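PDB 4AGH: MOSUB1, transcription cofactor from Magnaporthe oryzae, which binds single-stranded DNA and, as a member of the PC4 family, probably acts as a transcriptional coactivator in the nucleus. Local coordinates for residues 50-58 against 69-80. Residues are numbered along the deposited sequence; the frame is centred on the assembly and turned at random.
Sequences EISDKRRVG and NIREYYEAGGEM
Arg56 lies across Tyr73 on one face of an antiparallel β-hairpin, formed by strands 55-62 and 65-76 of the PC4-type fold. The guanidinium stacks flat on the phenol ring, planes 17° apart, and CZ sits 4.3 Å from the Tyr73 ring centroid in a cation-pi contact. Arg56 CD makes a CH-pi contact over the same face, offset toward the rim, 3.6 Å from Tyr73 CE1. An extended chain from CG to NE carries the guanidinium this far, and its NH2 comes near Met80 CB. Arg56 NH1 donates to a water at 2.9 Å, and the same water is hydrogen-bonded to Tyr73 OH. On the other face Arg55 grips Glu72 side-on: NE and NH2 both donate to Glu72 OE1, each at 2.8 Å, with the oxygen in the guanidinium plane. With CG anti to the backbone N (chi1 178°) and the chain extended beyond it, Glu72 brings OE1 to the edge of the Arg55 guanidinium. Paired backbone bonds join Arg56 to Arg71 and Gly58 to Asn69, while Tyr73 N donates to Lys54 O at 2.7 Å. Val57 and Ile70 stand side by side on the Arg55 face, beside Phe97 and Ile70 of the second subunit. The salt bridge borders this dimer interface, where Arg55 NH1 donates to Gly88 O and Gln93 OE1 of the second subunit.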
ATOM      1  N   GLU A  50      -2.826   6.727  10.449  1.00 20.66           N
ATOM      2  CA  GLU A  50      -3.110   5.369  10.897  1.00 21.17           C
ATOM      3  C   GLU A  50      -4.188   4.730  10.027  1.00 22.15           C
ATOM      4  O   GLU A  50      -5.216   5.353   9.746  1.00 26.08           O
ATOM      5  CB  GLU A  50      -3.559   5.366  12.367  1.00 24.97           C
ATOM      6  CG  GLU A  50      -2.538   5.971  13.307  1.00 31.09           C
ATOM      7  CD  GLU A  50      -2.987   5.952  14.761  1.00 46.99           C
ATOM      8  OE1 GLU A  50      -3.978   5.260  15.084  1.00 53.33           O
ATOM      9  OE2 GLU A  50      -2.346   6.635  15.583  1.00 49.88           O
ATOM     10  N   ILE A  51      -3.960   3.486   9.617  1.00 20.07           N
ATOM     11  CA  ILE A  51      -4.972   2.749   8.870  1.00 20.29           C
ATOM     12  C   ILE A  51      -5.514   1.559   9.658  1.00 26.13           C
ATOM     13  O   ILE A  51      -6.411   0.853   9.193  1.00 24.12           O
ATOM     14  CB  ILE A  51      -4.464   2.332   7.462  1.00 18.30           C
ATOM     15  CG1 ILE A  51      -3.281   1.372   7.560  1.00 20.35           C
ATOM     16  CG2 ILE A  51      -4.125   3.582   6.642  1.00 22.21           C
ATOM     17  CD1 ILE A  51      -2.895   0.735   6.192  1.00 23.13           C
ATOM     18  N   SER A  52      -4.970   1.364  10.858  1.00 22.64           N
ATOM     19  CA  SER A  52      -5.539   0.456  11.853  1.00 24.99           C
ATOM     20  C   SER A  52      -4.793   0.712  13.154  1.00 26.53           C
ATOM     21  O   SER A  52      -4.009   1.649  13.234  1.00 26.03           O
ATOM     22  CB  SER A  52      -5.389  -1.006  11.428  1.00 28.86           C
ATOM     23  OG  SER A  52      -4.037  -1.414  11.496  1.00 27.73           O
ATOM     24  N   ASP A  53      -5.017  -0.114  14.169  1.00 29.08           N
ATOM     25  CA  ASP A  53      -4.354   0.097  15.455  1.00 39.03           C
ATOM     26  C   ASP A  53      -2.826   0.047  15.348  1.00 33.42           C
ATOM     27  O   ASP A  53      -2.134   0.757  16.071  1.00 34.31           O
ATOM     28  CB  ASP A  53      -4.852  -0.913  16.498  1.00 47.31           C
ATOM     29  CG  ASP A  53      -6.232  -0.567  17.035  1.00 73.84           C
ATOM     30  OD1 ASP A  53      -6.594   0.630  17.019  1.00 79.31           O
ATOM     31  OD2 ASP A  53      -6.952  -1.492  17.478  1.00 82.19           O
ATOM     32  N   LYS A  54      -2.308  -0.771  14.431  1.00 27.08           N
ATOM     33  CA  LYS A  54      -0.859  -1.016  14.338  1.00 26.10           C
ATOM     34  C   LYS A  54      -0.238  -0.656  12.992  1.00 22.92           C
ATOM     35  O   LYS A  54       0.976  -0.657  12.850  1.00 27.20           O
ATOM     36  CB  LYS A  54      -0.554  -2.492  14.630  1.00 27.85           C
ATOM     37  CG  LYS A  54      -0.906  -2.997  16.014  1.00 43.95           C
ATOM     38  CD  LYS A  54      -0.739  -4.510  16.027  1.00 51.32           C
ATOM     39  CE  LYS A  54      -0.907  -5.119  17.403  1.00 64.56           C
ATOM     40  NZ  LYS A  54      -0.811  -6.604  17.313  1.00 68.70           N
ATOM     41  N   ARG A  55      -1.075  -0.361  12.011  1.00 17.67           N
ATOM     42  CA  ARG A  55      -0.591  -0.108  10.655  1.00 15.59           C
ATOM     43  C   ARG A  55      -0.677   1.362  10.288  1.00 17.46           C
ATOM     44  O   ARG A  55      -1.658   2.040  10.601  1.00 21.88           O
ATOM     45  CB  ARG A  55      -1.349  -0.970   9.648  1.00 16.26           C
ATOM     46  CG  ARG A  55      -1.004  -2.445   9.875  1.00 21.09           C
ATOM     47  CD  ARG A  55      -1.777  -3.402   8.995  1.00 20.91           C
ATOM     48  NE  ARG A  55      -1.155  -4.722   9.090  1.00 21.18           N
ATOM     49  CZ  ARG A  55      -1.278  -5.682   8.178  1.00 22.49           C
ATOM     50  NH1 ARG A  55      -2.060  -5.504   7.117  1.00 21.45           N
ATOM     51  NH2 ARG A  55      -0.641  -6.836   8.354  1.00 24.32           N
ATOM     52  N   ARG A  56       0.363   1.832   9.618  1.00 16.25           N
ATOM     53  CA  ARG A  56       0.501   3.242   9.283  1.00 16.65           C
ATOM     54  C   ARG A  56       0.811   3.398   7.818  1.00 16.98           C
ATOM     55  O   ARG A  56       1.429   2.519   7.209  1.00 19.69           O
ATOM     56  CB  ARG A  56       1.683   3.837  10.054  1.00 17.94           C
ATOM     57  CG  ARG A  56       1.546   3.778  11.567  1.00 24.86           C
ATOM     58  CD  ARG A  56       2.779   4.387  12.239  1.00 18.56           C
ATOM     59  NE  ARG A  56       2.638   4.389  13.695  1.00 22.85           N
ATOM     60  CZ  ARG A  56       3.446   5.038  14.526  1.00 27.56           C
ATOM     61  NH1 ARG A  56       4.467   5.739  14.056  1.00 25.99           N
ATOM     62  NH2 ARG A  56       3.230   4.981  15.836  1.00 27.81           N
ATOM     63  N   VAL A  57       0.407   4.535   7.255  1.00 16.14           N
ATOM     64  CA  VAL A  57       0.990   4.977   5.993  1.00 12.86           C
ATOM     65  C   VAL A  57       1.690   6.306   6.285  1.00 16.97           C
ATOM     66  O   VAL A  57       1.098   7.205   6.869  1.00 19.68           O
ATOM     67  CB  VAL A  57      -0.053   5.143   4.882  1.00 17.82           C
ATOM     68  CG1 VAL A  57       0.634   5.583   3.592  1.00 14.86           C
ATOM     69  CG2 VAL A  57      -0.778   3.830   4.658  1.00 21.08           C
ATOM     70  N   GLY A  58       2.955   6.412   5.915  1.00 18.99           N
ATOM     71  CA  GLY A  58       3.700   7.618   6.220  1.00 18.27           C
ATOM     72  C   GLY A  58       4.558   7.995   5.042  1.00 25.13           C
ATOM     73  O   GLY A  58       4.657   7.237   4.085  1.00 21.00           O
ATOM     74  N   ASN A  69       5.400   4.875   2.783  1.00 16.71           N
ATOM     75  CA  ASN A  69       5.634   3.655   3.538  1.00 17.50           C
ATOM     76  C   ASN A  69       4.357   3.112   4.144  1.00 22.65           C
ATOM     77  O   ASN A  69       3.696   3.789   4.917  1.00 21.10           O
ATOM     78  CB  ASN A  69       6.643   3.924   4.641  1.00 18.08           C
ATOM     79  CG  ASN A  69       7.945   4.459   4.106  1.00 20.72           C
ATOM     80  OD1 ASN A  69       8.648   3.776   3.360  1.00 19.87           O
ATOM     81  ND2 ASN A  69       8.290   5.684   4.495  1.00 19.91           N
ATOM     82  N   ILE A  70       4.004   1.890   3.772  1.00 14.88           N
ATOM     83  CA  ILE A  70       2.843   1.239   4.343  1.00 14.88           C
ATOM     84  C   ILE A  70       3.387   0.112   5.216  1.00 16.33           C
ATOM     85  O   ILE A  70       4.020  -0.808   4.707  1.00 17.56           O
ATOM     86  CB  ILE A  70       1.974   0.666   3.221  1.00 15.74           C
ATOM     87  CG1 ILE A  70       1.685   1.763   2.185  1.00 20.78           C
ATOM     88  CG2 ILE A  70       0.694   0.069   3.796  1.00 19.70           C
ATOM     89  CD1 ILE A  70       0.950   1.264   0.943  1.00 26.84           C
ATOM     90  N   ARG A  71       3.163   0.178   6.527  1.00 15.29           N
ATOM     91  CA  ARG A  71       3.908  -0.732   7.392  1.00 16.04           C
ATOM     92  C   ARG A  71       3.193  -1.005   8.693  1.00 18.33           C
ATOM     93  O   ARG A  71       2.546  -0.122   9.241  1.00 18.49           O
ATOM     94  CB  ARG A  71       5.292  -0.142   7.687  1.00 17.65           C
ATOM     95  CG  ARG A  71       6.198  -1.081   8.476  1.00 19.43           C
ATOM     96  CD  ARG A  71       7.653  -0.684   8.388  1.00 24.35           C
ATOM     97  NE  ARG A  71       8.146  -0.604   7.010  1.00 24.32           N
ATOM     98  CZ  ARG A  71       8.560  -1.635   6.278  1.00 22.48           C
ATOM     99  NH1 ARG A  71       8.514  -2.883   6.750  1.00 20.57           N
ATOM    100  NH2 ARG A  71       9.000  -1.416   5.039  1.00 22.20           N
ATOM    101  N   GLU A  72       3.320  -2.238   9.176  1.00 17.77           N
ATOM    102  CA  GLU A  72       2.783  -2.596  10.473  1.00 16.33           C
ATOM    103  C   GLU A  72       3.838  -2.362  11.538  1.00 18.29           C
ATOM    104  O   GLU A  72       4.999  -2.753  11.378  1.00 18.89           O
ATOM    105  CB  GLU A  72       2.346  -4.061  10.487  1.00 15.61           C
ATOM    106  CG  GLU A  72       1.826  -4.513  11.851  1.00 18.65           C
ATOM    107  CD  GLU A  72       1.186  -5.882  11.806  1.00 27.72           C
ATOM    108  OE1 GLU A  72       0.483  -6.183  10.824  1.00 28.86           O
ATOM    109  OE2 GLU A  72       1.380  -6.660  12.766  1.00 30.34           O
ATOM    110  N   TYR A  73       3.421  -1.725  12.626  1.00 17.60           N
ATOM    111  CA  TYR A  73       4.296  -1.469  13.760  1.00 16.65           C
ATOM    112  C   TYR A  73       3.996  -2.481  14.857  1.00 19.59           C
ATOM    113  O   TYR A  73       2.884  -2.996  14.933  1.00 27.02           O
ATOM    114  CB  TYR A  73       4.091  -0.041  14.255  1.00 19.81           C
ATOM    115  CG  TYR A  73       4.860   0.956  13.417  1.00 22.48           C
ATOM    116  CD1 TYR A  73       4.600   1.097  12.058  1.00 23.38           C
ATOM    117  CD2 TYR A  73       5.857   1.743  13.985  1.00 26.08           C
ATOM    118  CE1 TYR A  73       5.323   1.995  11.280  1.00 22.45           C
ATOM    119  CE2 TYR A  73       6.576   2.638  13.230  1.00 25.07           C
ATOM    120  CZ  TYR A  73       6.309   2.763  11.877  1.00 26.65           C
ATOM    121  OH  TYR A  73       7.041   3.663  11.128  1.00 28.43           O
ATOM    122  N   TYR A  74       4.996  -2.801  15.672  1.00 18.08           N
ATOM    123  CA  TYR A  74       4.759  -3.633  16.851  1.00 21.24           C
ATOM    124  C   TYR A  74       5.064  -2.822  18.094  1.00 22.14           C
ATOM    125  O   TYR A  74       5.751  -1.812  18.022  1.00 24.54           O
ATOM    126  CB  TYR A  74       5.586  -4.926  16.811  1.00 22.22           C
ATOM    127  CG  TYR A  74       7.094  -4.759  16.905  1.00 21.76           C
ATOM    128  CD1 TYR A  74       7.731  -4.697  18.136  1.00 23.49           C
ATOM    129  CD2 TYR A  74       7.880  -4.693  15.753  1.00 22.70           C
ATOM    130  CE1 TYR A  74       9.109  -4.565  18.229  1.00 25.47           C
ATOM    131  CE2 TYR A  74       9.260  -4.563  15.832  1.00 24.25           C
ATOM    132  CZ  TYR A  74       9.869  -4.490  17.071  1.00 24.14           C
ATOM    133  OH  TYR A  74      11.238  -4.363  17.167  1.00 28.70           O
ATOM    134  N   GLU A  75       4.535  -3.255  19.237  1.00 22.96           N
ATOM    135  CA  GLU A  75       4.751  -2.542  20.490  1.00 25.85           C
ATOM    136  C   GLU A  75       5.675  -3.332  21.405  1.00 29.55           C
ATOM    137  O   GLU A  75       5.437  -4.508  21.679  1.00 27.57           O
ATOM    138  CB  GLU A  75       3.420  -2.253  21.199  1.00 28.31           C
ATOM    139  CG  GLU A  75       3.582  -1.452  22.495  1.00 30.14           C
ATOM    140  CD  GLU A  75       2.258  -1.081  23.158  1.00 37.50           C
ATOM    141  OE1 GLU A  75       1.187  -1.421  22.618  1.00 49.77           O
ATOM    142  OE2 GLU A  75       2.293  -0.446  24.228  1.00 43.39           O
ATOM    143  N   ALA A  76       6.742  -2.689  21.866  1.00 27.42           N
ATOM    144  CA  ALA A  76       7.673  -3.318  22.795  1.00 29.75           C
ATOM    145  C   ALA A  76       8.076  -2.296  23.839  1.00 34.48           C
ATOM    146  O   ALA A  76       8.535  -1.203  23.501  1.00 31.30           O
ATOM    147  CB  ALA A  76       8.896  -3.838  22.069  1.00 30.19           C
ATOM    148  N   GLY A  77       7.885  -2.649  25.103  1.00 27.15           N
ATOM    149  CA  GLY A  77       8.162  -1.731  26.192  1.00 31.22           C
ATOM    150  C   GLY A  77       7.372  -0.446  26.038  1.00 31.00           C
ATOM    151  O   GLY A  77       7.825   0.624  26.443  1.00 33.25           O
ATOM    152  N   GLY A  78       6.188  -0.544  25.440  1.00 29.74           N
ATOM    153  CA  GLY A  78       5.308   0.611  25.311  1.00 30.07           C
ATOM    154  C   GLY A  78       5.639   1.524  24.147  1.00 36.89           C
ATOM    155  O   GLY A  78       5.002   2.558  23.954  1.00 40.17           O
ATOM    156  N   GLU A  79       6.644   1.137  23.367  1.00 28.09           N
ATOM    157  CA  GLU A  79       7.088   1.914  22.226  1.00 25.94           C
ATOM    158  C   GLU A  79       6.620   1.224  20.947  1.00 28.09           C
ATOM    159  O   GLU A  79       6.750   0.011  20.822  1.00 27.39           O
ATOM    160  CB  GLU A  79       8.613   2.001  22.219  1.00 38.74           C
ATOM    161  CG  GLU A  79       9.196   2.655  20.972  1.00 47.77           C
ATOM    162  CD  GLU A  79      10.716   2.594  20.918  1.00 53.43           C
ATOM    163  OE1 GLU A  79      11.322   1.853  21.723  1.00 48.83           O
ATOM    164  OE2 GLU A  79      11.307   3.294  20.067  1.00 52.08           O
ATOM    165  N   MET A  80       6.087   1.995  20.000  1.00 25.99           N
ATOM    166  CA  MET A  80       5.708   1.440  18.700  1.00 25.84           C
ATOM    167  C   MET A  80       6.906   1.469  17.765  1.00 25.83           C
ATOM    168  O   MET A  80       7.512   2.516  17.555  1.00 25.26           O
ATOM    169  CB  MET A  80       4.551   2.232  18.097  1.00 35.50           C
ATOM    170  CG  MET A  80       3.313   2.230  18.971  1.00 45.04           C
ATOM    171  SD  MET A  80       2.355   0.732  18.736  1.00 66.49           S
ATOM    172  CE  MET A  80       1.644   1.088  17.129  1.00 40.39           C
TER
HETATM  173  O   HOH W   1       5.720   5.985  11.450  1.00 27.45           O